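Local atomic coordinates of lipase (Acinetobacter baumannii, PDB entry 4OPM), a protein that probably hydrolyses ester bonds of lipids, as a putative bacterial lipase (triacylglycerol lipase class) with the alpha/beta hydrolase fold. Residues A[92-97]-A[212-217]; A[125-130]-A[228-233]; A[147-152]-A[224-229]; A[237-242]-A[251-256]. All blocks are in the same frame, centred on the assembly; numbering follows the deposited sequence.

Contact 1: residues A[92-97]-A[212-217]; sequences YSVPNL and DQLIAL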
loop_
_atom_site.group_PDB
_atom_site.type_symbol
_atom_site.label_atom_id
_atom_site.label_comp_id
_atom_site.label_asym_id
_atom_site.label_seq_id
_atom_site.Cartn_x
_atom_site.Cartn_y
_atom_site.Cartn_z
ATOM N N TYR A 92 7.936 -10.522 10.336
ATOM C CA TYR A 92 7.041 -9.892 9.364
ATOM C C TYR A 92 5.693 -9.427 9.956
ATOM O O TYR A 92 4.766 -9.129 9.192
ATOM C CB TYR A 92 6.770 -10.861 8.202
ATOM C CG TYR A 92 7.980 -11.113 7.336
ATOM C CD1 TYR A 92 8.266 -10.292 6.250
ATOM C CD2 TYR A 92 8.823 -12.194 7.582
ATOM C CE1 TYR A 92 9.371 -10.531 5.435
ATOM C CE2 TYR A 92 9.936 -12.442 6.782
ATOM C CZ TYR A 92 10.207 -11.604 5.710
ATOM O OH TYR A 92 11.298 -11.845 4.908
ATOM N N SER A 93 5.581 -9.331 11.294
ATOM C CA SER A 93 4.319 -8.878 11.890
ATOM C C SER A 93 4.048 -7.414 11.559
ATOM O O SER A 93 4.999 -6.641 11.401
ATOM C CB SER A 93 4.340 -9.071 13.403
ATOM O OG SER A 93 5.153 -8.091 14.028
ATOM N N VAL A 94 2.759 -7.027 11.463
ATOM C CA VAL A 94 2.340 -5.641 11.189
ATOM C C VAL A 94 2.981 -4.685 12.248
ATOM O O VAL A 94 3.576 -3.694 11.823
ATOM C CB VAL A 94 0.796 -5.495 11.076
ATOM C CG1 VAL A 94 0.363 -4.028 10.991
ATOM C CG2 VAL A 94 0.286 -6.266 9.863
ATOM N N PRO A 95 2.968 -4.982 13.583
ATOM C CA PRO A 95 3.661 -4.094 14.539
ATOM C C PRO A 95 5.143 -3.875 14.197
ATOM O O PRO A 95 5.614 -2.744 14.308
ATOM C CB PRO A 95 3.513 -4.833 15.884
ATOM C CG PRO A 95 2.254 -5.622 15.727
ATOM C CD PRO A 95 2.293 -6.092 14.299
ATOM N N ASN A 96 5.873 -4.933 13.772
ATOM C CA ASN A 96 7.296 -4.787 13.421
ATOM C C ASN A 96 7.461 -4.013 12.109
ATOM O O ASN A 96 8.376 -3.200 11.994
ATOM C CB ASN A 96 8.035 -6.129 13.343
ATOM C CG ASN A 96 9.533 -5.943 13.345
ATOM O OD1 ASN A 96 10.068 -5.156 14.129
ATOM N ND2 ASN A 96 10.248 -6.598 12.421
ATOM N N LEU A 97 6.560 -4.219 11.141
ATOM C CA LEU A 97 6.629 -3.469 9.884
ATOM C C LEU A 97 6.430 -1.966 10.155
ATOM O O LEU A 97 7.196 -1.160 9.636
ATOM C CB LEU A 97 5.603 -4.001 8.852
ATOM C CG LEU A 97 5.812 -5.448 8.382
ATOM C CD1 LEU A 97 4.667 -5.905 7.491
ATOM C CD2 LEU A 97 7.149 -5.637 7.669
ATOM N N ASP A 212 1.032 -15.805 7.611
ATOM C CA ASP A 212 0.923 -16.535 8.884
ATOM C C ASP A 212 0.870 -15.573 10.075
ATOM O O ASP A 212 0.099 -15.811 11.014
ATOM C CB ASP A 212 2.081 -17.523 9.034
ATOM C CG ASP A 212 1.939 -18.736 8.130
ATOM O OD1 ASP A 212 0.783 -19.094 7.791
ATOM O OD2 ASP A 212 2.968 -19.388 7.848
ATOM N N GLN A 213 1.664 -14.480 10.015
ATOM C CA GLN A 213 1.726 -13.438 11.045
ATOM C C GLN A 213 0.394 -12.685 11.109
ATOM O O GLN A 213 -0.070 -12.328 12.194
ATOM C CB GLN A 213 2.887 -12.460 10.758
ATOM C CG GLN A 213 4.287 -13.058 10.911
ATOM C CD GLN A 213 4.660 -13.325 12.341
ATOM O OE1 GLN A 213 4.948 -12.410 13.115
ATOM N NE2 GLN A 213 4.680 -14.593 12.715
ATOM N N LEU A 214 -0.222 -12.438 9.923
ATOM C CA LEU A 214 -1.509 -11.744 9.829
ATOM C C LEU A 214 -2.618 -12.586 10.460
ATOM O O LEU A 214 -3.451 -12.060 11.199
ATOM C CB LEU A 214 -1.862 -11.474 8.361
ATOM C CG LEU A 214 -1.449 -10.161 7.800
ATOM C CD1 LEU A 214 -1.834 -10.097 6.325
ATOM C CD2 LEU A 214 -2.135 -9.005 8.556
ATOM N N ILE A 215 -2.606 -13.904 10.182
ATOM C CA ILE A 215 -3.564 -14.862 10.737
ATOM C C ILE A 215 -3.458 -14.833 12.275
ATOM O O ILE A 215 -4.479 -14.701 12.949
ATOM C CB ILE A 215 -3.333 -16.283 10.145
ATOM C CG1 ILE A 215 -3.701 -16.329 8.628
ATOM C CG2 ILE A 215 -4.113 -17.353 10.933
ATOM C CD1 ILE A 215 -3.159 -17.558 7.911
ATOM N N ALA A 216 -2.217 -14.907 12.810
ATOM C CA ALA A 216 -1.958 -14.871 14.255
ATOM C C ALA A 216 -2.396 -13.523 14.862
ATOM O O ALA A 216 -3.009 -13.531 15.929
ATOM C CB ALA A 216 -0.487 -15.125 14.542
ATOM N N LEU A 217 -2.128 -12.382 14.174
ATOM C CA LEU A 217 -2.519 -11.042 14.639
ATOM C C LEU A 217 -4.048 -10.932 14.763
ATOM O O LEU A 217 -4.556 -10.420 15.774
ATOM C CB LEU A 217 -1.969 -9.951 13.694
ATOM C CG LEU A 217 -2.085 -8.511 14.189
ATOM C CD1 LEU A 217 -1.015 -8.194 15.245
ATOM C CD2 LEU A 217 -1.944 -7.538 13.021
#
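Gln-213 opens the contact by laying its aliphatic part against the backbone that joins Tyr-92 to Ser-93. Its side chain is modelled in two conformers, of which one is described, so its contacts are less certain than the others. In this conformer CG stands anti to the carbonyl carbon (chi1 -68°) and lies 4.0 Å from Tyr-92 C; the chain bends at chi2, and OE1 approaches Ser-93 CB. One residue on, Leu-214 offers a single methyl, CD2, which meets Val-94 CG2 at 3.9 Å. Leu-217, one helical turn after Gln-213, closes the row by splitting its two methyls between neighbours: CD2 touches Val-94 CB at 3.9 Å, the two side chains crossing at about a right angle, while CD1 lies 4.0 Å from Pro-95 CD. No hydrogen bond spans the two segments. Ser-93 is instead the N-cap of helix 94-107, its OG accepting from Asn-96 N at 3.2 Å. Tyr-92 turns its hydroxyl away to Gln-206, earlier on helix 190-220. The long helix 190-220 thus packs over the first turn of helix 94-107, and helix 121-132 lies beside both: its Leu-121 touches both Val-94 and Leu-214.

Contact 2: residues A[125-130]-A[228-233]; sequences IALLYA and VLTKTI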
loop_
_atom_site.group_PDB
_atom_site.type_symbol
_atom_site.label_atom_id
_atom_site.label_comp_id
_atom_site.label_asym_id
_atom_site.label_seq_id
_atom_site.Cartn_x
_atom_site.Cartn_y
_atom_site.Cartn_z
ATOM N N ILE A 125 -0.838 -0.687 8.136
ATOM C CA ILE A 125 0.451 -0.180 8.610
ATOM C C ILE A 125 0.348 1.339 8.825
ATOM O O ILE A 125 0.790 1.830 9.869
ATOM C CB ILE A 125 1.596 -0.570 7.619
ATOM C CG1 ILE A 125 1.798 -2.122 7.596
ATOM C CG2 ILE A 125 2.905 0.153 7.984
ATOM C CD1 ILE A 125 2.630 -2.684 6.387
ATOM N N ALA A 126 -0.278 2.070 7.861
ATOM C CA ALA A 126 -0.455 3.522 7.968
ATOM C C ALA A 126 -1.257 3.888 9.237
ATOM O O ALA A 126 -0.873 4.817 9.946
ATOM C CB ALA A 126 -1.130 4.076 6.716
ATOM N N LEU A 127 -2.317 3.111 9.546
ATOM C CA LEU A 127 -3.162 3.292 10.736
ATOM C C LEU A 127 -2.350 3.107 12.022
ATOM O O LEU A 127 -2.426 3.942 12.927
ATOM C CB LEU A 127 -4.361 2.319 10.710
ATOM C CG LEU A 127 -5.531 2.737 9.788
ATOM C CD1 LEU A 127 -6.429 1.547 9.446
ATOM C CD2 LEU A 127 -6.351 3.859 10.396
ATOM N N LEU A 128 -1.539 2.040 12.088
ATOM C CA LEU A 128 -0.706 1.781 13.264
ATOM C C LEU A 128 0.335 2.898 13.435
ATOM O O LEU A 128 0.542 3.382 14.547
ATOM C CB LEU A 128 -0.039 0.404 13.156
ATOM C CG LEU A 128 0.432 -0.249 14.454
ATOM C CD1 LEU A 128 -0.697 -0.293 15.514
ATOM C CD2 LEU A 128 0.953 -1.646 14.184
ATOM N N TYR A 129 0.933 3.341 12.326
ATOM C CA TYR A 129 1.902 4.428 12.315
ATOM C C TYR A 129 1.265 5.731 12.839
ATOM O O TYR A 129 1.841 6.368 13.721
ATOM C CB TYR A 129 2.450 4.634 10.885
ATOM C CG TYR A 129 3.646 5.557 10.823
ATOM C CD1 TYR A 129 3.489 6.940 10.885
ATOM C CD2 TYR A 129 4.929 5.052 10.639
ATOM C CE1 TYR A 129 4.585 7.798 10.796
ATOM C CE2 TYR A 129 6.032 5.898 10.541
ATOM C CZ TYR A 129 5.855 7.272 10.613
ATOM O OH TYR A 129 6.936 8.115 10.537
ATOM N N ALA A 130 0.058 6.085 12.331
ATOM C CA ALA A 130 -0.673 7.297 12.715
ATOM C C ALA A 130 -1.043 7.302 14.197
ATOM O O ALA A 130 -1.032 8.367 14.827
ATOM C CB ALA A 130 -1.924 7.440 11.884
ATOM N N VAL A 228 -10.020 0.964 19.715
ATOM C CA VAL A 228 -9.113 1.604 20.677
ATOM C C VAL A 228 -7.980 2.309 19.899
ATOM O O VAL A 228 -7.667 3.468 20.182
ATOM C CB VAL A 228 -8.587 0.598 21.743
ATOM C CG1 VAL A 228 -7.425 1.181 22.550
ATOM C CG2 VAL A 228 -9.712 0.149 22.676
ATOM N N LEU A 229 -7.412 1.632 18.892
ATOM C CA LEU A 229 -6.359 2.206 18.060
ATOM C C LEU A 229 -6.873 3.453 17.296
ATOM O O LEU A 229 -6.236 4.506 17.350
ATOM C CB LEU A 229 -5.812 1.156 17.066
ATOM C CG LEU A 229 -4.952 1.693 15.886
ATOM C CD1 LEU A 229 -3.621 2.271 16.382
ATOM C CD2 LEU A 229 -4.717 0.618 14.828
ATOM N N THR A 230 -7.996 3.321 16.572
ATOM C CA THR A 230 -8.536 4.407 15.736
ATOM C C THR A 230 -8.990 5.615 16.569
ATOM O O THR A 230 -8.881 6.742 16.086
ATOM C CB THR A 230 -9.652 3.921 14.815
ATOM O OG1 THR A 230 -10.684 3.316 15.594
ATOM C CG2 THR A 230 -9.147 2.953 13.753
ATOM N N LYS A 231 -9.403 5.396 17.840
ATOM C CA LYS A 231 -9.800 6.470 18.759
ATOM C C LYS A 231 -8.635 7.458 18.990
ATOM O O LYS A 231 -8.873 8.638 19.196
ATOM C CB LYS A 231 -10.264 5.861 20.106
ATOM C CG LYS A 231 -10.999 6.826 21.025
ATOM C CD LYS A 231 -11.473 6.140 22.297
ATOM C CE LYS A 231 -12.153 7.122 23.220
ATOM N NZ LYS A 231 -12.485 6.512 24.535
ATOM N N THR A 232 -7.391 6.973 18.926
ATOM C CA THR A 232 -6.181 7.770 19.167
ATOM C C THR A 232 -5.700 8.534 17.903
ATOM O O THR A 232 -4.752 9.323 18.005
ATOM C CB THR A 232 -5.040 6.869 19.703
ATOM O OG1 THR A 232 -4.542 6.021 18.664
ATOM C CG2 THR A 232 -5.447 6.041 20.920
ATOM N N ILE A 233 -6.324 8.293 16.727
ATOM C CA ILE A 233 -5.898 8.917 15.466
ATOM C C ILE A 233 -6.711 10.201 15.189
ATOM O O ILE A 233 -7.906 10.130 14.921
ATOM C CB ILE A 233 -5.997 7.902 14.290
ATOM C CG1 ILE A 233 -5.077 6.676 14.537
ATOM C CG2 ILE A 233 -5.645 8.585 12.948
ATOM C CD1 ILE A 233 -5.334 5.466 13.634
#
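The carbonyl oxygen of Leu-229, the residue whose side chain packs on Leu-127 and Leu-128, accepts two bonds from Thr-232. Thr-232 OG1 donates to Leu-229 O at 2.6 Å, lying in the carbonyl plane with a C=O...O angle of 148°, and Thr-232 N reaches Leu-229 O at 3.1 Å. Both bonds tie the chain back on itself near the C-terminal end of helix 223-231, and the next residue, Ile-233, faces helix 121-132. No hydrogen bond crosses the interface; the side chains that meet are mainly apolar. Leu-229 CG is anti to the backbone N (chi1 165°), and its CD1 sits 4.0 Å from Leu-128 CD1, the two leucines crossing at about a right angle. Ile-233 reaches in with its CD1, which rests 3.4 Å from Leu-127 O and 3.8 Å from Leu-127 CD2; the carbonyl oxygen of Leu-127 is therefore covered by a methyl group. On the other branch, Ile-233 CG2 meets Ala-130 CB at 4.0 Å. Ala-130 CA and Ile-233 CA are 6.1 Å apart, an approach the small alanine side chain permits. Leu-127 also lies on Leu-140 and Leu-142 of strand 137-143, and Ile-233 on Leu-260. Helix 121-132 follows the probable nucleophile elbow around Ser-120, so the contact packs the end of helix 223-231 onto the nucleophile helix of an alpha/beta hydrolase fold.

Contact 3: residues A[147-152]-A[224-229]; sequences GIFRSA and DSFAVL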
loop_
_atom_site.group_PDB
_atom_site.type_symbol
_atom_site.label_atom_id
_atom_site.label_comp_id
_atom_site.label_asym_id
_atom_site.label_seq_id
_atom_site.Cartn_x
_atom_site.Cartn_y
_atom_site.Cartn_z
ATOM N N GLY A 147 -7.810 -3.792 8.385
ATOM C CA GLY A 147 -8.169 -3.474 9.754
ATOM C C GLY A 147 -9.009 -4.602 10.306
ATOM O O GLY A 147 -9.123 -5.653 9.673
ATOM N N ILE A 148 -9.609 -4.394 11.470
ATOM C CA ILE A 148 -10.448 -5.433 12.092
ATOM C C ILE A 148 -11.812 -4.795 12.292
ATOM O O ILE A 148 -11.972 -3.916 13.142
ATOM C CB ILE A 148 -9.826 -6.048 13.383
ATOM C CG1 ILE A 148 -8.317 -6.360 13.177
ATOM C CG2 ILE A 148 -10.602 -7.301 13.748
ATOM C CD1 ILE A 148 -7.532 -6.902 14.430
ATOM N N PHE A 149 -12.781 -5.214 11.463
ATOM C CA PHE A 149 -14.067 -4.557 11.337
ATOM C C PHE A 149 -15.275 -5.375 11.757
ATOM O O PHE A 149 -15.349 -6.564 11.461
ATOM C CB PHE A 149 -14.245 -4.160 9.855
ATOM C CG PHE A 149 -13.080 -3.391 9.256
ATOM C CD1 PHE A 149 -12.857 -2.058 9.595
ATOM C CD2 PHE A 149 -12.219 -3.995 8.343
ATOM C CE1 PHE A 149 -11.780 -1.347 9.048
ATOM C CE2 PHE A 149 -11.143 -3.281 7.789
ATOM C CZ PHE A 149 -10.928 -1.962 8.148
ATOM N N ARG A 150 -16.267 -4.698 12.359
ATOM C CA ARG A 150 -17.551 -5.304 12.715
ATOM C C ARG A 150 -18.380 -5.548 11.460
ATOM O O ARG A 150 -19.161 -6.496 11.425
ATOM C CB ARG A 150 -18.342 -4.405 13.680
ATOM C CG ARG A 150 -17.712 -4.300 15.050
ATOM C CD ARG A 150 -18.601 -3.578 16.045
ATOM N NE ARG A 150 -17.791 -2.842 17.015
ATOM C CZ ARG A 150 -17.212 -3.381 18.087
ATOM N NH1 ARG A 150 -17.359 -4.674 18.356
ATOM N NH2 ARG A 150 -16.478 -2.629 18.898
ATOM N N SER A 151 -18.202 -4.695 10.425
ATOM C CA SER A 151 -18.980 -4.762 9.181
ATOM C C SER A 151 -18.334 -5.701 8.139
ATOM O O SER A 151 -18.839 -5.798 7.014
ATOM C CB SER A 151 -19.204 -3.364 8.605
ATOM O OG SER A 151 -17.994 -2.773 8.166
ATOM N N ALA A 152 -17.252 -6.431 8.547
ATOM C CA ALA A 152 -16.542 -7.397 7.703
ATOM C C ALA A 152 -17.522 -8.417 7.138
ATOM O O ALA A 152 -18.325 -8.992 7.890
ATOM C CB ALA A 152 -15.470 -8.103 8.515
ATOM N N ASP A 224 -12.873 -4.511 18.755
ATOM C CA ASP A 224 -12.739 -3.682 19.967
ATOM C C ASP A 224 -11.327 -3.074 20.049
ATOM O O ASP A 224 -11.189 -1.880 20.299
ATOM C CB ASP A 224 -13.042 -4.487 21.240
ATOM C CG ASP A 224 -14.513 -4.593 21.600
ATOM O OD1 ASP A 224 -15.341 -3.929 20.937
ATOM O OD2 ASP A 224 -14.838 -5.332 22.556
ATOM N N SER A 225 -10.290 -3.894 19.784
ATOM C CA SER A 225 -8.883 -3.455 19.770
ATOM C C SER A 225 -8.666 -2.388 18.706
ATOM O O SER A 225 -7.983 -1.387 18.944
ATOM C CB SER A 225 -7.939 -4.628 19.491
ATOM O OG SER A 225 -8.300 -5.812 20.178
ATOM N N PHE A 226 -9.276 -2.599 17.532
ATOM C CA PHE A 226 -9.150 -1.693 16.398
ATOM C C PHE A 226 -9.810 -0.349 16.707
ATOM O O PHE A 226 -9.275 0.688 16.311
ATOM C CB PHE A 226 -9.749 -2.335 15.147
ATOM C CG PHE A 226 -9.490 -1.547 13.886
ATOM C CD1 PHE A 226 -8.222 -1.511 13.319
ATOM C CD2 PHE A 226 -10.522 -0.862 13.254
ATOM C CE1 PHE A 226 -7.985 -0.776 12.154
ATOM C CE2 PHE A 226 -10.289 -0.141 12.082
ATOM C CZ PHE A 226 -9.019 -0.098 11.544
ATOM N N ALA A 227 -10.944 -0.364 17.447
ATOM C CA ALA A 227 -11.643 0.857 17.858
ATOM C C ALA A 227 -10.777 1.660 18.840
ATOM O O ALA A 227 -10.756 2.890 18.767
ATOM C CB ALA A 227 -12.984 0.516 18.482
ATOM N N VAL A 228 -10.020 0.964 19.715
ATOM C CA VAL A 228 -9.113 1.604 20.677
ATOM C C VAL A 228 -7.980 2.309 19.899
ATOM O O VAL A 228 -7.667 3.468 20.182
ATOM C CB VAL A 228 -8.587 0.598 21.743
ATOM C CG1 VAL A 228 -7.425 1.181 22.550
ATOM C CG2 VAL A 228 -9.712 0.149 22.676
ATOM N N LEU A 229 -7.412 1.632 18.892
ATOM C CA LEU A 229 -6.359 2.206 18.060
ATOM C C LEU A 229 -6.873 3.453 17.296
ATOM O O LEU A 229 -6.236 4.506 17.350
ATOM C CB LEU A 229 -5.812 1.156 17.066
ATOM C CG LEU A 229 -4.952 1.693 15.886
ATOM C CD1 LEU A 229 -3.621 2.271 16.382
ATOM C CD2 LEU A 229 -4.717 0.618 14.828
#
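Chi1 puts Phe-226 CG anti to the backbone N (-172°), and the ring that follows lies against loop 147-152, while Arg-150 sets off with CG anti to its carbonyl carbon (chi1 -68°) and bends further out to meet Asp-224. The Phe-226 ring takes backbone over one face: Ile-148 N lies 3.6 Å above its plane, offset toward the rim, with Gly-147 C on that face too. Gly-147 CA comes to 3.6 Å from Phe-226 CE1, and Ile-148 O to 3.4 Å from Phe-226 CD2. Phe-149 meets the ring obliquely, its CE1 3.6 Å from Phe-226 CE2, with the two ring planes at 73°. Farther out, at the exposed border, Arg-150 NH2 donates to Asp-224 OD1 at 2.7 Å in a nearly straight bond that forms a salt bridge. The oxygen lies in the guanidinium plane, and NH1 adds only a weak bond to it. The carboxylate is turned well out of that plane. The loop that follows strand 137-143 is thereby wedged between two helices: Phe-226 on helix 223-231 also reaches Leu-127 of helix 121-132, and Phe-149 lies on Val-252, Glu-255 and Leu-256 of helix 251-259.

Contact 4: residues A[237-242]-A[251-256]; sequences TLILWG and EVANEL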
loop_
_atom_site.group_PDB
_atom_site.type_symbol
_atom_site.label_atom_id
_atom_site.label_comp_id
_atom_site.label_asym_id
_atom_site.label_seq_id
_atom_site.Cartn_x
_atom_site.Cartn_y
_atom_site.Cartn_z
ATOM N N THR A 237 -8.268 12.514 7.511
ATOM C CA THR A 237 -8.202 11.260 6.759
ATOM C C THR A 237 -9.140 11.257 5.556
ATOM O O THR A 237 -10.304 11.667 5.645
ATOM C CB THR A 237 -8.511 10.078 7.723
ATOM O OG1 THR A 237 -7.582 10.093 8.814
ATOM C CG2 THR A 237 -8.462 8.705 7.038
ATOM N N LEU A 238 -8.611 10.761 4.437
ATOM C CA LEU A 238 -9.332 10.538 3.205
ATOM C C LEU A 238 -9.466 9.029 3.033
ATOM O O LEU A 238 -8.482 8.303 3.195
ATOM C CB LEU A 238 -8.606 11.189 2.008
ATOM C CG LEU A 238 -9.278 11.044 0.629
ATOM C CD1 LEU A 238 -10.642 11.758 0.594
ATOM C CD2 LEU A 238 -8.382 11.593 -0.469
ATOM N N ILE A 239 -10.680 8.564 2.741
ATOM C CA ILE A 239 -10.954 7.133 2.549
ATOM C C ILE A 239 -11.447 6.952 1.145
ATOM O O ILE A 239 -12.389 7.629 0.742
ATOM C CB ILE A 239 -11.995 6.597 3.587
ATOM C CG1 ILE A 239 -11.527 6.814 5.047
ATOM C CG2 ILE A 239 -12.375 5.116 3.334
ATOM C CD1 ILE A 239 -12.700 6.895 6.056
ATOM N N LEU A 240 -10.861 6.007 0.415
ATOM C CA LEU A 240 -11.304 5.721 -0.948
ATOM C C LEU A 240 -11.420 4.207 -1.116
ATOM O O LEU A 240 -10.562 3.462 -0.656
ATOM C CB LEU A 240 -10.366 6.350 -1.993
ATOM C CG LEU A 240 -10.848 6.297 -3.442
ATOM C CD1 LEU A 240 -10.419 7.539 -4.211
ATOM C CD2 LEU A 240 -10.338 5.032 -4.145
ATOM N N TRP A 241 -12.514 3.759 -1.749
ATOM C CA TRP A 241 -12.773 2.344 -1.956
ATOM C C TRP A 241 -13.217 2.045 -3.365
ATOM O O TRP A 241 -13.815 2.893 -4.029
ATOM C CB TRP A 241 -13.922 1.897 -1.021
ATOM C CG TRP A 241 -13.610 0.679 -0.208
ATOM C CD1 TRP A 241 -13.917 -0.622 -0.507
ATOM C CD2 TRP A 241 -12.860 0.649 1.003
ATOM N NE1 TRP A 241 -13.426 -1.459 0.473
ATOM C CE2 TRP A 241 -12.769 -0.703 1.410
ATOM C CE3 TRP A 241 -12.236 1.639 1.788
ATOM C CZ2 TRP A 241 -12.113 -1.085 2.589
ATOM C CZ3 TRP A 241 -11.598 1.258 2.963
ATOM C CH2 TRP A 241 -11.502 -0.090 3.329
ATOM N N GLY A 242 -13.030 0.796 -3.760
ATOM C CA GLY A 242 -13.611 0.286 -4.987
ATOM C C GLY A 242 -14.912 -0.373 -4.577
ATOM O O GLY A 242 -14.921 -1.214 -3.670
ATOM N N GLU A 251 -18.653 -1.800 2.715
ATOM C CA GLU A 251 -19.315 -1.338 3.958
ATOM C C GLU A 251 -18.312 -0.885 5.020
ATOM O O GLU A 251 -18.604 -0.009 5.835
ATOM C CB GLU A 251 -20.209 -2.447 4.554
ATOM C CG GLU A 251 -21.470 -2.702 3.736
ATOM C CD GLU A 251 -21.312 -3.495 2.452
ATOM O OE1 GLU A 251 -20.269 -4.169 2.267
ATOM O OE2 GLU A 251 -22.237 -3.421 1.613
ATOM N N VAL A 252 -17.121 -1.472 4.974
ATOM C CA VAL A 252 -16.001 -1.191 5.863
ATOM C C VAL A 252 -15.565 0.298 5.725
ATOM O O VAL A 252 -15.145 0.876 6.723
ATOM C CB VAL A 252 -14.882 -2.205 5.521
ATOM C CG1 VAL A 252 -13.499 -1.679 5.832
ATOM C CG2 VAL A 252 -15.156 -3.556 6.179
ATOM N N ALA A 253 -15.690 0.909 4.518
ATOM C CA ALA A 253 -15.351 2.338 4.303
ATOM C C ALA A 253 -16.150 3.245 5.275
ATOM O O ALA A 253 -15.587 4.181 5.860
ATOM C CB ALA A 253 -15.622 2.745 2.858
ATOM N N ASN A 254 -17.448 2.941 5.468
ATOM C CA ASN A 254 -18.303 3.710 6.385
ATOM C C ASN A 254 -17.917 3.447 7.831
ATOM O O ASN A 254 -17.975 4.360 8.641
ATOM C CB ASN A 254 -19.793 3.429 6.165
ATOM C CG ASN A 254 -20.351 4.100 4.937
ATOM O OD1 ASN A 254 -21.218 3.551 4.249
ATOM N ND2 ASN A 254 -19.848 5.292 4.607
ATOM N N GLU A 255 -17.491 2.217 8.151
ATOM C CA GLU A 255 -17.042 1.906 9.502
ATOM C C GLU A 255 -15.762 2.724 9.833
ATOM O O GLU A 255 -15.701 3.356 10.893
ATOM C CB GLU A 255 -16.802 0.407 9.658
ATOM C CG GLU A 255 -16.552 0.015 11.101
ATOM C CD GLU A 255 -16.416 -1.467 11.370
ATOM O OE1 GLU A 255 -16.808 -2.279 10.504
ATOM O OE2 GLU A 255 -15.950 -1.817 12.476
ATOM N N LEU A 256 -14.784 2.784 8.892
ATOM C CA LEU A 256 -13.567 3.582 9.084
ATOM C C LEU A 256 -13.917 5.056 9.300
ATOM O O LEU A 256 -13.353 5.681 10.201
ATOM C CB LEU A 256 -12.590 3.442 7.898
ATOM C CG LEU A 256 -11.739 2.185 7.857
ATOM C CD1 LEU A 256 -11.085 2.024 6.479
ATOM C CD2 LEU A 256 -10.664 2.184 8.974
#
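Trp-241 spreads its six-membered ring over Ala-253, whose CB stands 3.5 Å above the indole plane, offset toward the rim and 3.7 Å from CE3. Two larger side chains meet the same ring farther along. Val-252 brings CG1, anti to its backbone N (chi1 153°), to 3.6 Å from Trp-241 CH2, and Leu-256 sets CD1 at 3.6 Å from Trp-241 CZ3, its side chain crossing that of the tryptophan at about a right angle. The indole N-H is spent elsewhere, NE1 donating to Ile-248 O in the loop between strand and helix, which helps fix how the ring is turned. Two residues back on the strand, Ile-239 extends the same apolar layer: its CG2 lies 4.0 Å from Ala-253 CB, and its CD1 3.9 Å from Leu-256 CB. Segments 237-242 and 251-256 run nearly antiparallel (172°), with axes 8.8 Å apart at closest; Ala-253, small and touching both Ile-239 and Trp-241, is compatible with this close approach. Trp-241 also touches residues of the probable Ser-120, His-274, Asp-245 triad. Strand 237-242, helix 251-259 and the parallel strand 267-269 form a beta-alpha-beta unit, part of the layered helix-on-sheet architecture of the alpha/beta hydrolase fold.

How the contacts relate
Contacts 2 and 4 are buried, with mainly apolar side chains meeting across them, whereas contacts 1 and 3 lie partly open; of the four, contact 3 alone carries a salt bridge between its segments. Contact 4 sets a helix on the central sheet, while contacts 1 and 2 join helices together with the turns at their ends and contact 3 joins a loop to a helix. Contacts 2 and 3 both use helix 223-231. Contact 1 meets contact 2 where Pro-95 packs on Leu-128. Contacts 3 and 4 are linked by polar bonds: Glu-255 probably accepts from Ser-151 OG and Arg-150 N.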